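Local structure of cystatin F (Homo sapiens, 2CH9) at residues G18-L31 against I56-M70. The protein inhibits cysteine proteases such as papain and cathepsin L, less tightly than other cystatins, and forms a disulfide-linked homodimer. Residues are numbered along the deposited sequence; the frame is centred on the assembly and turned at random.
Sequences GFPKTIKTNDPGVL and ITRALVQIVKGLKYM
The Pro20 ring fills a shallow hollow between Leu60, Met70 and Gln62: CG meets Met70 CE at 3.9 Å, CB lies 4.1 Å from Leu60 CD1, and CD rests against the Gln62 amide. Gln62, extended with CG anti to the backbone N (chi1 178°), runs alongside the proline and sends NE2 to Gly18 O at 2.7 Å. That bond is nearly straight (173° at the hydrogen), with Gly18 O in the Gln62 amide plane and NE2 tilted from the Gly18 carbonyl plane; an alanine here would probably leave Gly18 O without this donor and open a gap beside Pro20. Gly18 is the reactive site and 62-66, strand end plus hairpin turn, the QxVxG secondary contact area, consistent with the cystatin wedge, whose N-terminal segment and first hairpin lie at the protease-binding edge. Reciprocal Lys21-Val61 backbone bonds mark the antiparallel sheet wrapping helix 28-44. Ile23 drops CG2 onto Ala59 CB (3.8 Å) and CD1 onto Val61 CG1. Val30 sets CG1 over Ile56 CG2 and CG2 against Tyr69 CE1 (4.1 Å). Gly29 O sits over one face of that ring, offset toward its rim; a water joins Tyr69 OH to OD2 of Asp27, the N-cap residue.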
loop_
_atom_site.group_PDB
_atom_site.type_symbol
_atom_site.label_atom_id
_atom_site.label_comp_id
_atom_site.label_asym_id
_atom_site.label_seq_id
_atom_site.Cartn_x
_atom_site.Cartn_y
_atom_site.Cartn_z
ATOM N N GLY A 18 -9.628 -4.222 5.616
ATOM C CA GLY A 18 -8.490 -4.654 6.434
ATOM C C GLY A 18 -7.367 -3.627 6.464
ATOM O O GLY A 18 -7.134 -2.898 5.489
ATOM N N PHE A 19 -6.674 -3.569 7.596
ATOM C CA PHE A 19 -5.480 -2.742 7.750
ATOM C C PHE A 19 -4.263 -3.684 7.700
ATOM O O PHE A 19 -4.383 -4.842 8.113
ATOM C CB PHE A 19 -5.549 -1.985 9.086
ATOM C CG PHE A 19 -4.484 -0.938 9.245
ATOM C CD1 PHE A 19 -4.617 0.305 8.635
ATOM C CD2 PHE A 19 -3.342 -1.203 10.008
ATOM C CE1 PHE A 19 -3.633 1.263 8.756
ATOM C CE2 PHE A 19 -2.345 -0.235 10.147
ATOM C CZ PHE A 19 -2.498 1.006 9.514
ATOM N N PRO A 20 -3.108 -3.220 7.162
ATOM C CA PRO A 20 -1.933 -4.123 7.124
ATOM C C PRO A 20 -1.449 -4.546 8.522
ATOM O O PRO A 20 -1.383 -3.714 9.419
ATOM C CB PRO A 20 -0.857 -3.280 6.422
ATOM C CG PRO A 20 -1.628 -2.193 5.692
ATOM C CD PRO A 20 -2.811 -1.908 6.549
ATOM N N LYS A 21 -1.164 -5.834 8.698
ATOM C CA LYS A 21 -0.677 -6.369 9.991
ATOM C C LYS A 21 0.662 -7.056 9.776
ATOM O O LYS A 21 0.908 -7.648 8.745
ATOM C CB LYS A 21 -1.625 -7.425 10.602
ATOM C CG LYS A 21 -3.141 -7.242 10.455
ATOM C CD LYS A 21 -3.721 -6.110 11.310
ATOM C CE LYS A 21 -5.109 -6.489 11.818
ATOM N NZ LYS A 21 -6.063 -6.839 10.729
ATOM N N THR A 22 1.518 -6.983 10.779
ATOM C CA THR A 22 2.762 -7.730 10.779
ATOM C C THR A 22 2.511 -9.225 10.538
ATOM O O THR A 22 1.551 -9.816 11.057
ATOM C CB THR A 22 3.534 -7.515 12.113
ATOM O OG1 THR A 22 4.839 -8.081 12.005
ATOM C CG2 THR A 22 2.814 -8.168 13.317
ATOM N N ILE A 23 3.395 -9.832 9.760
ATOM C CA ILE A 23 3.376 -11.272 9.554
ATOM C C ILE A 23 4.819 -11.768 9.550
ATOM O O ILE A 23 5.715 -11.019 9.154
ATOM C CB ILE A 23 2.582 -11.643 8.261
ATOM C CG1 ILE A 23 2.334 -13.164 8.174
ATOM C CG2 ILE A 23 3.236 -11.031 6.995
ATOM C CD1 ILE A 23 1.414 -13.554 7.008
ATOM N N LYS A 24 5.045 -12.996 10.037
ATOM C CA LYS A 24 6.381 -13.596 10.093
ATOM C C LYS A 24 6.996 -13.684 8.705
ATOM O O LYS A 24 6.300 -13.986 7.733
ATOM C CB LYS A 24 6.342 -14.997 10.735
ATOM C CG LYS A 24 5.715 -15.038 12.131
ATOM C CD LYS A 24 6.113 -16.302 12.908
ATOM C CE LYS A 24 5.041 -16.716 13.923
ATOM N NZ LYS A 24 4.387 -15.558 14.621
ATOM N N THR A 25 8.302 -13.444 8.614
ATOM C CA THR A 25 8.971 -13.361 7.301
ATOM C C THR A 25 9.269 -14.758 6.715
ATOM O O THR A 25 9.738 -14.879 5.584
ATOM C CB THR A 25 10.262 -12.498 7.372
ATOM O OG1 THR A 25 11.158 -13.070 8.333
ATOM C CG2 THR A 25 9.946 -11.060 7.809
ATOM N N ASN A 26 8.997 -15.805 7.491
ATOM C CA ASN A 26 9.093 -17.185 7.000
ATOM C C ASN A 26 7.733 -17.868 6.774
ATOM O O ASN A 26 7.675 -19.079 6.540
ATOM C CB ASN A 26 10.011 -18.047 7.893
ATOM C CG ASN A 26 9.410 -18.335 9.271
ATOM O OD1 ASN A 26 8.382 -17.768 9.662
ATOM N ND2 ASN A 26 10.060 -19.230 10.013
ATOM N N ASP A 27 6.652 -17.088 6.842
ATOM C CA ASP A 27 5.310 -17.582 6.545
ATOM C C ASP A 27 5.282 -18.077 5.095
ATOM O O ASP A 27 5.776 -17.389 4.203
ATOM C CB ASP A 27 4.283 -16.474 6.760
ATOM C CG ASP A 27 2.895 -16.852 6.274
ATOM O OD1 ASP A 27 2.118 -17.442 7.054
ATOM O OD2 ASP A 27 2.564 -16.524 5.115
ATOM N N PRO A 28 4.741 -19.290 4.863
ATOM C CA PRO A 28 4.756 -19.840 3.509
ATOM C C PRO A 28 4.149 -18.891 2.465
ATOM O O PRO A 28 4.687 -18.788 1.369
ATOM C CB PRO A 28 3.958 -21.146 3.645
ATOM C CG PRO A 28 4.102 -21.529 5.100
ATOM C CD PRO A 28 4.113 -20.214 5.835
ATOM N N GLY A 29 3.081 -18.175 2.816
ATOM C CA GLY A 29 2.499 -17.166 1.929
ATOM C C GLY A 29 3.444 -16.003 1.644
ATOM O O GLY A 29 3.546 -15.528 0.499
ATOM N N VAL A 30 4.129 -15.525 2.682
ATOM C CA VAL A 30 5.153 -14.495 2.504
ATOM C C VAL A 30 6.257 -14.984 1.573
ATOM O O VAL A 30 6.712 -14.235 0.726
ATOM C CB VAL A 30 5.805 -14.067 3.822
ATOM C CG1 VAL A 30 7.007 -13.153 3.551
ATOM C CG2 VAL A 30 4.798 -13.348 4.702
ATOM N N LEU A 31 6.683 -16.237 1.748
ATOM C CA LEU A 31 7.758 -16.791 0.943
ATOM C C LEU A 31 7.371 -16.864 -0.536
ATOM O O LEU A 31 8.187 -16.544 -1.408
ATOM C CB LEU A 31 8.185 -18.169 1.459
ATOM C CG LEU A 31 8.754 -18.187 2.882
ATOM C CD1 LEU A 31 8.847 -19.613 3.379
ATOM C CD2 LEU A 31 10.113 -17.505 2.976
ATOM N N ILE A 56 14.132 -11.892 3.273
ATOM C CA ILE A 56 12.937 -11.100 3.511
ATOM C C ILE A 56 13.091 -10.494 4.890
ATOM O O ILE A 56 13.071 -11.213 5.891
ATOM C CB ILE A 56 11.662 -11.952 3.437
ATOM C CG1 ILE A 56 11.581 -12.656 2.092
ATOM C CG2 ILE A 56 10.417 -11.081 3.692
ATOM C CD1 ILE A 56 10.750 -13.895 2.116
ATOM N N THR A 57 13.264 -9.175 4.940
ATOM C CA THR A 57 13.585 -8.515 6.200
ATOM C C THR A 57 12.343 -8.058 6.961
ATOM O O THR A 57 12.322 -8.093 8.191
ATOM C CB THR A 57 14.580 -7.345 6.007
ATOM O OG1 THR A 57 14.294 -6.671 4.781
ATOM C CG2 THR A 57 15.995 -7.875 5.925
ATOM N N ARG A 58 11.309 -7.651 6.224
ATOM C CA ARG A 58 10.065 -7.155 6.826
ATOM C C ARG A 58 8.878 -7.548 5.962
ATOM O O ARG A 58 9.004 -7.675 4.749
ATOM C CB ARG A 58 10.117 -5.625 7.044
ATOM C CG ARG A 58 11.127 -5.220 8.096
ATOM C CD ARG A 58 11.078 -3.752 8.520
ATOM N NE ARG A 58 11.921 -2.917 7.659
ATOM C CZ ARG A 58 12.181 -1.624 7.867
ATOM N NH1 ARG A 58 11.660 -0.991 8.916
ATOM N NH2 ARG A 58 12.952 -0.954 7.009
ATOM N N ALA A 59 7.727 -7.750 6.593
ATOM C CA ALA A 59 6.532 -8.202 5.877
ATOM C C ALA A 59 5.278 -7.742 6.616
ATOM O O ALA A 59 5.198 -7.864 7.848
ATOM C CB ALA A 59 6.528 -9.717 5.751
ATOM N N LEU A 60 4.315 -7.235 5.852
ATOM C CA LEU A 60 2.960 -6.955 6.337
ATOM C C LEU A 60 2.013 -7.664 5.385
ATOM O O LEU A 60 2.349 -7.884 4.227
ATOM C CB LEU A 60 2.621 -5.447 6.329
ATOM C CG LEU A 60 3.369 -4.458 7.222
ATOM C CD1 LEU A 60 3.190 -3.018 6.762
ATOM C CD2 LEU A 60 2.964 -4.582 8.704
ATOM N N VAL A 61 0.835 -8.027 5.875
ATOM C CA VAL A 61 -0.170 -8.623 5.013
ATOM C C VAL A 61 -1.483 -7.893 5.299
ATOM O O VAL A 61 -1.772 -7.531 6.428
ATOM C CB VAL A 61 -0.289 -10.128 5.251
ATOM C CG1 VAL A 61 -0.730 -10.415 6.711
ATOM C CG2 VAL A 61 -1.225 -10.782 4.240
ATOM N N GLN A 62 -2.246 -7.621 4.255
ATOM C CA GLN A 62 -3.512 -6.953 4.423
ATOM C C GLN A 62 -4.590 -7.781 3.743
ATOM O O GLN A 62 -4.376 -8.283 2.631
ATOM C CB GLN A 62 -3.411 -5.555 3.811
ATOM C CG GLN A 62 -4.681 -4.719 3.851
ATOM C CD GLN A 62 -4.487 -3.365 3.178
ATOM O OE1 GLN A 62 -3.655 -3.229 2.273
ATOM N NE2 GLN A 62 -5.218 -2.354 3.638
ATOM N N ILE A 63 -5.742 -7.930 4.402
ATOM C CA ILE A 63 -6.900 -8.572 3.750
ATOM C C ILE A 63 -7.615 -7.599 2.821
ATOM O O ILE A 63 -8.172 -6.597 3.273
ATOM C CB ILE A 63 -7.941 -9.139 4.748
ATOM C CG1 ILE A 63 -7.274 -10.042 5.792
ATOM C CG2 ILE A 63 -9.048 -9.882 3.989
ATOM C CD1 ILE A 63 -6.345 -11.094 5.199
ATOM N N VAL A 64 -7.599 -7.898 1.523
ATOM C CA VAL A 64 -8.366 -7.112 0.560
ATOM C C VAL A 64 -8.863 -8.035 -0.552
ATOM O O VAL A 64 -8.168 -8.289 -1.535
ATOM C CB VAL A 64 -7.611 -5.797 0.107
ATOM C CG1 VAL A 64 -6.106 -6.024 -0.039
ATOM C CG2 VAL A 64 -8.231 -5.153 -1.120
ATOM N N LYS A 65 -10.060 -8.583 -0.334
ATOM C CA LYS A 65 -10.647 -9.597 -1.214
ATOM C C LYS A 65 -9.573 -10.602 -1.650
ATOM O O LYS A 65 -9.473 -10.959 -2.833
ATOM C CB LYS A 65 -11.284 -8.942 -2.448
ATOM C CG LYS A 65 -12.170 -7.719 -2.185
ATOM C CD LYS A 65 -13.603 -8.111 -1.842
ATOM C CE LYS A 65 -14.621 -7.086 -2.383
ATOM N NZ LYS A 65 -14.608 -5.757 -1.682
ATOM N N GLY A 66 -8.786 -11.065 -0.683
ATOM C CA GLY A 66 -7.561 -11.809 -0.950
ATOM C C GLY A 66 -6.495 -11.277 -0.013
ATOM O O GLY A 66 -6.798 -10.549 0.933
ATOM N N LEU A 67 -5.245 -11.626 -0.289
ATOM C CA LEU A 67 -4.122 -11.240 0.557
ATOM C C LEU A 67 -3.153 -10.319 -0.169
ATOM O O LEU A 67 -2.594 -10.685 -1.206
ATOM C CB LEU A 67 -3.374 -12.488 1.052
ATOM C CG LEU A 67 -4.132 -13.442 2.012
ATOM C CD1 LEU A 67 -3.224 -14.509 2.582
ATOM C CD2 LEU A 67 -4.808 -12.705 3.153
ATOM N N LYS A 68 -2.962 -9.122 0.366
ATOM C CA LYS A 68 -1.964 -8.200 -0.182
ATOM C C LYS A 68 -0.746 -8.190 0.733
ATOM O O LYS A 68 -0.845 -7.847 1.928
ATOM C CB LYS A 68 -2.529 -6.782 -0.310
ATOM C CG LYS A 68 -1.607 -5.812 -1.050
ATOM C CD LYS A 68 -1.919 -4.384 -0.728
ATOM C CE LYS A 68 -1.902 -3.566 -2.000
ATOM N NZ LYS A 68 -1.744 -2.105 -1.780
ATOM N N TYR A 69 0.399 -8.592 0.188
ATOM C CA TYR A 69 1.651 -8.588 0.945
ATOM C C TYR A 69 2.406 -7.316 0.688
ATOM O O TYR A 69 2.474 -6.842 -0.444
ATOM C CB TYR A 69 2.509 -9.791 0.585
ATOM C CG TYR A 69 1.861 -11.089 0.973
ATOM C CD1 TYR A 69 1.982 -11.595 2.272
ATOM C CD2 TYR A 69 1.080 -11.795 0.062
ATOM C CE1 TYR A 69 1.365 -12.784 2.627
ATOM C CE2 TYR A 69 0.460 -12.981 0.419
ATOM C CZ TYR A 69 0.608 -13.467 1.690
ATOM O OH TYR A 69 -0.002 -14.651 2.013
ATOM N N MET A 70 2.916 -6.707 1.747
ATOM C CA MET A 70 3.826 -5.579 1.593
ATOM C C MET A 70 5.159 -6.085 2.117
ATOM O O MET A 70 5.262 -6.411 3.303
ATOM C CB MET A 70 3.336 -4.366 2.396
ATOM C CG MET A 70 1.937 -3.947 2.009
ATOM S SD MET A 70 1.260 -2.700 3.094
ATOM C CE MET A 70 -0.165 -2.189 2.121
HETATM O O HOH W 1 -9.702 -4.309 2.572
HETATM O O HOH W 2 -5.764 -6.833 7.210
HETATM O O HOH W 3 7.811 -8.800 9.720
HETATM O O HOH W 4 0.040 -15.497 4.491
#